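Long-range contacts in mobilization protein A (Pseudomonas aeruginosa, PDB 2NS6), which nicks one DNA strand at the plasmid's origin of transfer, locally unwinds the DNA and so starts conjugative transfer as part of the relaxosome: residues S43-P47 against R103-T107; A54-D58 against M123-R127. One frame throughout, in Å; residues are numbered along the deposited sequence.

Contact 1 (S43-P47 against R103-T107); sequences SGHMP and RLPYT. With MN (manganese (II) ion), chain C.
Ser43 and Gly44 end strand 38-44 in extended conformation and run antiparallel to the start of strand 106-113. Ser43 faces Thr107 in a non-hydrogen-bonded pair, CA atoms 4.0 Å apart, and its OG (chi1 m) lies 2.6 Å from Thr107 OG1 in a hydrogen bond. Gly44 and Tyr106 form the hydrogen-bonded pair: Gly44 N to Tyr106 O is 3.1 Å, Tyr106 N to Gly44 O a weak 3.3 Å. One face of the Tyr106 ring (chi1 p) lies against Ser43 C and Gly44 N; a CB on Gly44 would clash with Tyr106 CE2. His45 leaves the strand with positive phi (56°, psi 24°), its CA-to-CB bond toward 103-107 and its ring (chi1 m) beside Arg103 and Leu104. His45 ND1 donates to Leu104 O at 2.9 Å. Arg103 CA makes a CH-pi contact 3.7 Å from the His45 ring centroid, and the Tyr106 edge meets the His45 face in an offset edge-to-face stack, centroids 5.6 Å apart, planes at 74°. Met46 SD packs 3.9 Å from Pro105 CB. His45 NE2 binds manganese at 2.4 Å; with a water at 2.5 Å and Gln96 as further ligands, this is a metal site just past the end of an antiparallel edge strand.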
ATOM      1  N   SER A  43       6.629  -2.816   3.861  1.00 11.79           N
ATOM      2  CA  SER A  43       6.431  -1.525   3.208  1.00 12.38           C
ATOM      3  C   SER A  43       7.581  -1.421   2.221  1.00 12.04           C
ATOM      4  O   SER A  43       8.506  -2.233   2.264  1.00 13.52           O
ATOM      5  CB  SER A  43       6.497  -0.366   4.217  1.00 11.13           C
ATOM      6  OG  SER A  43       5.454  -0.451   5.171  1.00 11.37           O
ATOM      7  N   GLY A  44       7.519  -0.449   1.321  1.00 11.85           N
ATOM      8  CA  GLY A  44       8.591  -0.285   0.354  1.00 11.30           C
ATOM      9  C   GLY A  44       8.600   1.122  -0.210  1.00 11.97           C
ATOM     10  O   GLY A  44       7.701   1.913   0.080  1.00 12.55           O
ATOM     11  N   HIS A  45       9.619   1.443  -1.003  1.00 11.90           N
ATOM     12  CA  HIS A  45       9.728   2.753  -1.633  1.00 11.79           C
ATOM     13  C   HIS A  45       9.694   3.951  -0.688  1.00 13.75           C
ATOM     14  O   HIS A  45       9.351   5.053  -1.113  1.00 14.11           O
ATOM     15  CB  HIS A  45       8.610   2.916  -2.660  1.00  9.81           C
ATOM     16  CG  HIS A  45       8.540   1.798  -3.651  1.00  8.65           C
ATOM     17  ND1 HIS A  45       7.348   1.301  -4.122  1.00 10.02           N
ATOM     18  CD2 HIS A  45       9.515   1.060  -4.231  1.00 10.13           C
ATOM     19  CE1 HIS A  45       7.586   0.296  -4.948  1.00  9.26           C
ATOM     20  NE2 HIS A  45       8.891   0.129  -5.031  1.00 12.37           N
ATOM     21  N   MET A  46      10.050   3.749   0.579  1.00 12.76           N
ATOM     22  CA  MET A  46      10.047   4.844   1.549  1.00 13.01           C
ATOM     23  C   MET A  46      11.232   5.798   1.368  1.00 12.90           C
ATOM     24  O   MET A  46      12.374   5.367   1.200  1.00 11.66           O
ATOM     25  CB  MET A  46      10.070   4.289   2.977  1.00 13.17           C
ATOM     26  CG  MET A  46       8.799   3.612   3.413  1.00 11.12           C
ATOM     27  SD  MET A  46       7.375   4.726   3.374  1.00 15.32           S
ATOM     28  CE  MET A  46       6.033   3.561   3.592  1.00  8.33           C
ATOM     29  N   PRO A  47      10.971   7.116   1.404  1.00 12.94           N
ATOM     30  CA  PRO A  47      12.029   8.118   1.247  1.00 14.36           C
ATOM     31  C   PRO A  47      12.972   8.098   2.441  1.00 14.86           C
ATOM     32  O   PRO A  47      12.610   7.639   3.532  1.00 13.87           O
ATOM     33  CB  PRO A  47      11.254   9.433   1.112  1.00 13.56           C
ATOM     34  CG  PRO A  47      10.011   9.175   1.890  1.00 13.11           C
ATOM     35  CD  PRO A  47       9.652   7.756   1.500  1.00 11.50           C
ATOM     36  N   ARG A 103       7.652   3.936  -8.031  1.00 14.53           N
ATOM     37  CA  ARG A 103       8.109   3.823  -6.647  1.00 12.16           C
ATOM     38  C   ARG A 103       7.242   4.588  -5.665  1.00 12.54           C
ATOM     39  O   ARG A 103       7.700   5.503  -4.972  1.00 11.33           O
ATOM     40  CB  ARG A 103       9.560   4.258  -6.520  1.00 11.44           C
ATOM     41  CG  ARG A 103      10.485   3.266  -7.156  1.00 15.68           C
ATOM     42  CD  ARG A 103      11.915   3.559  -6.828  1.00 15.99           C
ATOM     43  NE  ARG A 103      12.796   2.519  -7.337  1.00 14.90           N
ATOM     44  CZ  ARG A 103      13.993   2.762  -7.848  1.00 17.27           C
ATOM     45  NH1 ARG A 103      14.435   4.016  -7.915  1.00 15.64           N
ATOM     46  NH2 ARG A 103      14.740   1.760  -8.290  1.00 14.85           N
ATOM     47  N   LEU A 104       5.976   4.189  -5.615  1.00 11.94           N
ATOM     48  CA  LEU A 104       5.001   4.787  -4.716  1.00 11.48           C
ATOM     49  C   LEU A 104       5.177   4.137  -3.346  1.00 10.75           C
ATOM     50  O   LEU A 104       5.147   2.907  -3.227  1.00 12.61           O
ATOM     51  CB  LEU A 104       3.581   4.522  -5.234  1.00 10.78           C
ATOM     52  CG  LEU A 104       3.291   4.924  -6.685  1.00  9.67           C
ATOM     53  CD1 LEU A 104       1.900   4.454  -7.088  1.00 11.32           C
ATOM     54  CD2 LEU A 104       3.412   6.422  -6.838  1.00  9.02           C
ATOM     55  N   PRO A 105       5.385   4.945  -2.297  1.00 10.38           N
ATOM     56  CA  PRO A 105       5.548   4.332  -0.977  1.00  9.52           C
ATOM     57  C   PRO A 105       4.284   3.540  -0.660  1.00 10.86           C
ATOM     58  O   PRO A 105       3.188   3.927  -1.066  1.00  9.94           O
ATOM     59  CB  PRO A 105       5.722   5.535  -0.052  1.00  9.37           C
ATOM     60  CG  PRO A 105       6.394   6.561  -0.961  1.00  7.85           C
ATOM     61  CD  PRO A 105       5.606   6.404  -2.239  1.00 10.62           C
ATOM     62  N   TYR A 106       4.435   2.428   0.049  1.00 11.64           N
ATOM     63  CA  TYR A 106       3.287   1.608   0.398  1.00 11.65           C
ATOM     64  C   TYR A 106       3.585   0.799   1.633  1.00 12.04           C
ATOM     65  O   TYR A 106       4.739   0.646   2.020  1.00 11.63           O
ATOM     66  CB  TYR A 106       2.941   0.644  -0.746  1.00 10.18           C
ATOM     67  CG  TYR A 106       3.887  -0.537  -0.865  1.00 11.25           C
ATOM     68  CD1 TYR A 106       3.711  -1.687  -0.089  1.00 10.44           C
ATOM     69  CD2 TYR A 106       4.983  -0.486  -1.719  1.00  9.75           C
ATOM     70  CE1 TYR A 106       4.615  -2.755  -0.166  1.00 11.99           C
ATOM     71  CE2 TYR A 106       5.887  -1.540  -1.803  1.00 12.43           C
ATOM     72  CZ  TYR A 106       5.703  -2.667  -1.027  1.00 14.33           C
ATOM     73  OH  TYR A 106       6.624  -3.689  -1.100  1.00 17.98           O
ATOM     74  N   THR A 107       2.515   0.290   2.239  1.00 13.13           N
ATOM     75  CA  THR A 107       2.591  -0.570   3.404  1.00 11.91           C
ATOM     76  C   THR A 107       1.489  -1.597   3.181  1.00 14.12           C
ATOM     77  O   THR A 107       0.361  -1.246   2.812  1.00 15.21           O
ATOM     78  CB  THR A 107       2.319   0.193   4.723  1.00 12.49           C
ATOM     79  OG1 THR A 107       3.383   1.121   4.975  1.00 11.86           O
ATOM     80  CG2 THR A 107       2.233  -0.776   5.893  1.00 11.78           C
TER
HETATM   81 MN    MN C1002      10.336  -1.355  -6.224  1.00 35.46          MN
HETATM   82  O   HOH W   1      10.196  -0.743  -8.643  1.00 20.13           O

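Contact 2 (A54-D58 against M123-R127); sequences ADYWD and MISER
This is a buried helix-on-sheet contact, in which side chains of helix 53-63 reach across to the end of strand 117-124 and the loop that follows it. The backbones stay well apart: the nearest CA atoms, those of Trp57 and Ser125, are 8.9 Å from each other, so Tyr56 and Trp57 bridge the gap. Residues 54-58 are regular helix, with Asp58 N hydrogen-bonded to Ala54 O at 2.8 Å. Met123 and Ile124 are extended and Ser125 continues in much the same conformation, so Met123 and Ser125 point toward the helix and Ile124 away from it; Glu126 then centres an inverse gamma turn.

Trp57 (chi1 m, chi2 116°) leaves the helix sideways, and its indole ends beside Met123 and Ser125. Met123 (chi1 p, chi2 t, chi3 m) lays its CE methyl over the six-membered ring of Trp57, 3.5 Å from the centroid and 10° off the normal, a CH-pi contact; its SD, 4.8 Å from the same centroid, adds an oblique Met-aromatic contact. Trp57 CH2 comes within 4.0 Å of Ser125 CB. Tyr56 (chi1 t) extends to the loop, its OH 2.6 Å from Ser125 OG in a hydrogen bond and 3.6 Å from Arg127 CB. Phe71 and helix 18-26, which carries Tyr24, the probable nucleophilic tyrosine of the relaxase, pack around Trp57 and Met123. The chemistry is mixed: amid apolar aromatic packing, Tyr56 OH hydrogen-bonds to Ser125 within the contact and to Trp139 beyond it, and Trp57 NE1 to Thr107 OG1 on the adjacent strand, so neither polar group is buried without a partner.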
ATOM      1  N   ALA A  54       5.692   3.888   9.724  1.00 14.57           N
ATOM      2  CA  ALA A  54       4.758   4.778  10.402  1.00 14.05           C
ATOM      3  C   ALA A  54       5.186   6.236  10.282  1.00 14.24           C
ATOM      4  O   ALA A  54       4.342   7.138  10.230  1.00 12.68           O
ATOM      5  CB  ALA A  54       4.638   4.392  11.878  1.00 16.47           C
ATOM      6  N   ASP A  55       6.491   6.479  10.231  1.00 13.32           N
ATOM      7  CA  ASP A  55       6.963   7.856  10.113  1.00 13.83           C
ATOM      8  C   ASP A  55       6.413   8.506   8.842  1.00 12.85           C
ATOM      9  O   ASP A  55       6.117   9.698   8.830  1.00 15.32           O
ATOM     10  CB  ASP A  55       8.502   7.921  10.114  1.00 12.41           C
ATOM     11  CG  ASP A  55       9.117   7.294  11.358  1.00 13.70           C
ATOM     12  OD1 ASP A  55       8.472   7.290  12.429  1.00 13.50           O
ATOM     13  OD2 ASP A  55      10.266   6.814  11.268  1.00 14.15           O
ATOM     14  N   TYR A  56       6.258   7.725   7.776  1.00 12.58           N
ATOM     15  CA  TYR A  56       5.741   8.272   6.526  1.00 11.49           C
ATOM     16  C   TYR A  56       4.265   8.647   6.666  1.00 13.82           C
ATOM     17  O   TYR A  56       3.831   9.711   6.213  1.00 16.68           O
ATOM     18  CB  TYR A  56       5.903   7.254   5.389  1.00 11.00           C
ATOM     19  CG  TYR A  56       5.527   7.795   4.028  1.00  9.79           C
ATOM     20  CD1 TYR A  56       6.457   8.484   3.251  1.00 10.47           C
ATOM     21  CD2 TYR A  56       4.234   7.647   3.531  1.00  9.29           C
ATOM     22  CE1 TYR A  56       6.114   9.016   2.019  1.00 11.50           C
ATOM     23  CE2 TYR A  56       3.875   8.176   2.293  1.00 10.91           C
ATOM     24  CZ  TYR A  56       4.821   8.861   1.544  1.00 12.33           C
ATOM     25  OH  TYR A  56       4.484   9.399   0.323  1.00 13.50           O
ATOM     26  N   TRP A  57       3.489   7.774   7.293  1.00 13.95           N
ATOM     27  CA  TRP A  57       2.072   8.029   7.466  1.00 13.03           C
ATOM     28  C   TRP A  57       1.812   9.159   8.455  1.00 13.11           C
ATOM     29  O   TRP A  57       0.823   9.891   8.324  1.00 12.18           O
ATOM     30  CB  TRP A  57       1.374   6.739   7.888  1.00 11.63           C
ATOM     31  CG  TRP A  57       1.654   5.643   6.899  1.00 11.38           C
ATOM     32  CD1 TRP A  57       2.331   4.485   7.129  1.00  9.13           C
ATOM     33  CD2 TRP A  57       1.304   5.640   5.509  1.00 10.31           C
ATOM     34  NE1 TRP A  57       2.426   3.752   5.966  1.00 12.13           N
ATOM     35  CE2 TRP A  57       1.797   4.438   4.958  1.00 10.50           C
ATOM     36  CE3 TRP A  57       0.607   6.536   4.676  1.00 11.20           C
ATOM     37  CZ2 TRP A  57       1.633   4.108   3.602  1.00 10.10           C
ATOM     38  CZ3 TRP A  57       0.441   6.209   3.333  1.00  8.97           C
ATOM     39  CH2 TRP A  57       0.951   4.997   2.812  1.00 11.11           C
ATOM     40  N   ASP A  58       2.704   9.307   9.431  1.00 15.69           N
ATOM     41  CA  ASP A  58       2.585  10.388  10.415  1.00 18.41           C
ATOM     42  C   ASP A  58       2.696  11.718   9.662  1.00 18.11           C
ATOM     43  O   ASP A  58       1.891  12.624   9.866  1.00 20.25           O
ATOM     44  CB  ASP A  58       3.716  10.333  11.460  1.00 18.62           C
ATOM     45  CG  ASP A  58       3.515   9.252  12.524  1.00 21.87           C
ATOM     46  OD1 ASP A  58       2.360   8.953  12.900  1.00 23.82           O
ATOM     47  OD2 ASP A  58       4.541   8.715  13.011  1.00 20.17           O
ATOM     48  N   MET A 123      -1.986  -0.178   1.499  1.00 16.46           N
ATOM     49  CA  MET A 123      -2.192   1.251   1.347  1.00 15.84           C
ATOM     50  C   MET A 123      -1.065   1.822   0.514  1.00 15.20           C
ATOM     51  O   MET A 123       0.116   1.559   0.758  1.00 15.89           O
ATOM     52  CB  MET A 123      -2.322   1.948   2.712  1.00 17.11           C
ATOM     53  CG  MET A 123      -1.405   1.458   3.801  1.00 18.84           C
ATOM     54  SD  MET A 123      -1.978   1.912   5.502  1.00 18.32           S
ATOM     55  CE  MET A 123      -1.710   3.719   5.521  1.00 18.47           C
ATOM     56  N   ILE A 124      -1.459   2.578  -0.503  1.00 15.18           N
ATOM     57  CA  ILE A 124      -0.533   3.186  -1.447  1.00 13.68           C
ATOM     58  C   ILE A 124      -0.577   4.695  -1.402  1.00 15.34           C
ATOM     59  O   ILE A 124      -1.646   5.300  -1.512  1.00 13.96           O
ATOM     60  CB  ILE A 124      -0.882   2.775  -2.875  1.00 14.92           C
ATOM     61  CG1 ILE A 124      -1.074   1.261  -2.939  1.00 13.56           C
ATOM     62  CG2 ILE A 124       0.201   3.239  -3.831  1.00 12.07           C
ATOM     63  CD1 ILE A 124      -1.418   0.767  -4.321  1.00 16.63           C
ATOM     64  N   SER A 125       0.595   5.301  -1.236  1.00 16.66           N
ATOM     65  CA  SER A 125       0.717   6.754  -1.208  1.00 16.87           C
ATOM     66  C   SER A 125       0.912   7.188  -2.655  1.00 17.36           C
ATOM     67  O   SER A 125       1.792   6.673  -3.349  1.00 16.85           O
ATOM     68  CB  SER A 125       1.937   7.164  -0.384  1.00 18.66           C
ATOM     69  OG  SER A 125       2.237   8.534  -0.576  1.00 19.71           O
ATOM     70  N   GLU A 126       0.096   8.131  -3.108  1.00 17.43           N
ATOM     71  CA  GLU A 126       0.186   8.605  -4.481  1.00 16.82           C
ATOM     72  C   GLU A 126       1.225   9.697  -4.682  1.00 17.45           C
ATOM     73  O   GLU A 126       0.936  10.749  -5.256  1.00 19.61           O
ATOM     74  CB  GLU A 126      -1.188   9.078  -4.957  1.00 16.91           C
ATOM     75  CG  GLU A 126      -2.160   7.935  -5.191  1.00 16.30           C
ATOM     76  CD  GLU A 126      -3.599   8.404  -5.201  1.00 17.54           C
ATOM     77  OE1 GLU A 126      -4.318   8.109  -6.174  1.00 18.20           O
ATOM     78  OE2 GLU A 126      -4.001   9.069  -4.226  1.00 20.49           O
ATOM     79  N   ARG A 127       2.436   9.422  -4.206  1.00 14.48           N
ATOM     80  CA  ARG A 127       3.572  10.330  -4.321  1.00 14.96           C
ATOM     81  C   ARG A 127       4.686   9.537  -4.974  1.00 16.06           C
ATOM     82  O   ARG A 127       4.995   8.425  -4.558  1.00 15.80           O
ATOM     83  CB  ARG A 127       4.030  10.806  -2.937  1.00 15.40           C
ATOM     84  CG  ARG A 127       3.018  11.689  -2.221  1.00 14.76           C
ATOM     85  CD  ARG A 127       3.098  13.130  -2.730  1.00 16.73           C
ATOM     86  NE  ARG A 127       2.040  13.976  -2.188  1.00 14.83           N
ATOM     87  CZ  ARG A 127       2.040  15.301  -2.258  1.00 15.21           C
ATOM     88  NH1 ARG A 127       3.050  15.929  -2.843  1.00 15.84           N
ATOM     89  NH2 ARG A 127       1.030  15.998  -1.759  1.00 15.07           N
TER

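How the contacts relate
From the N terminus the chain passes 43-47, then 54-58 in the following helix, before reaching 103-107, which leads into strand 106-113, and 123-127, which leaves strand 117-124. Contact 1 closes a loop with 55 residues between its segments and contact 2 one with 64; because the segments alternate, the loops cross rather than nest. Contact 1 joins edge strand 38-44 to strand 106-113, while contact 2 lays helix 53-63 against the end of strand 117-124. They meet at the sheet's end and just beyond it, where Thr107 O-Met123 N and Pro105 O-Ser125 N, each 2.9 Å, are probable hydrogen bonds. Thr107 of contact 1 also holds Trp57 of contact 2, and Tyr56 packs on Met46, Pro47 and Pro105.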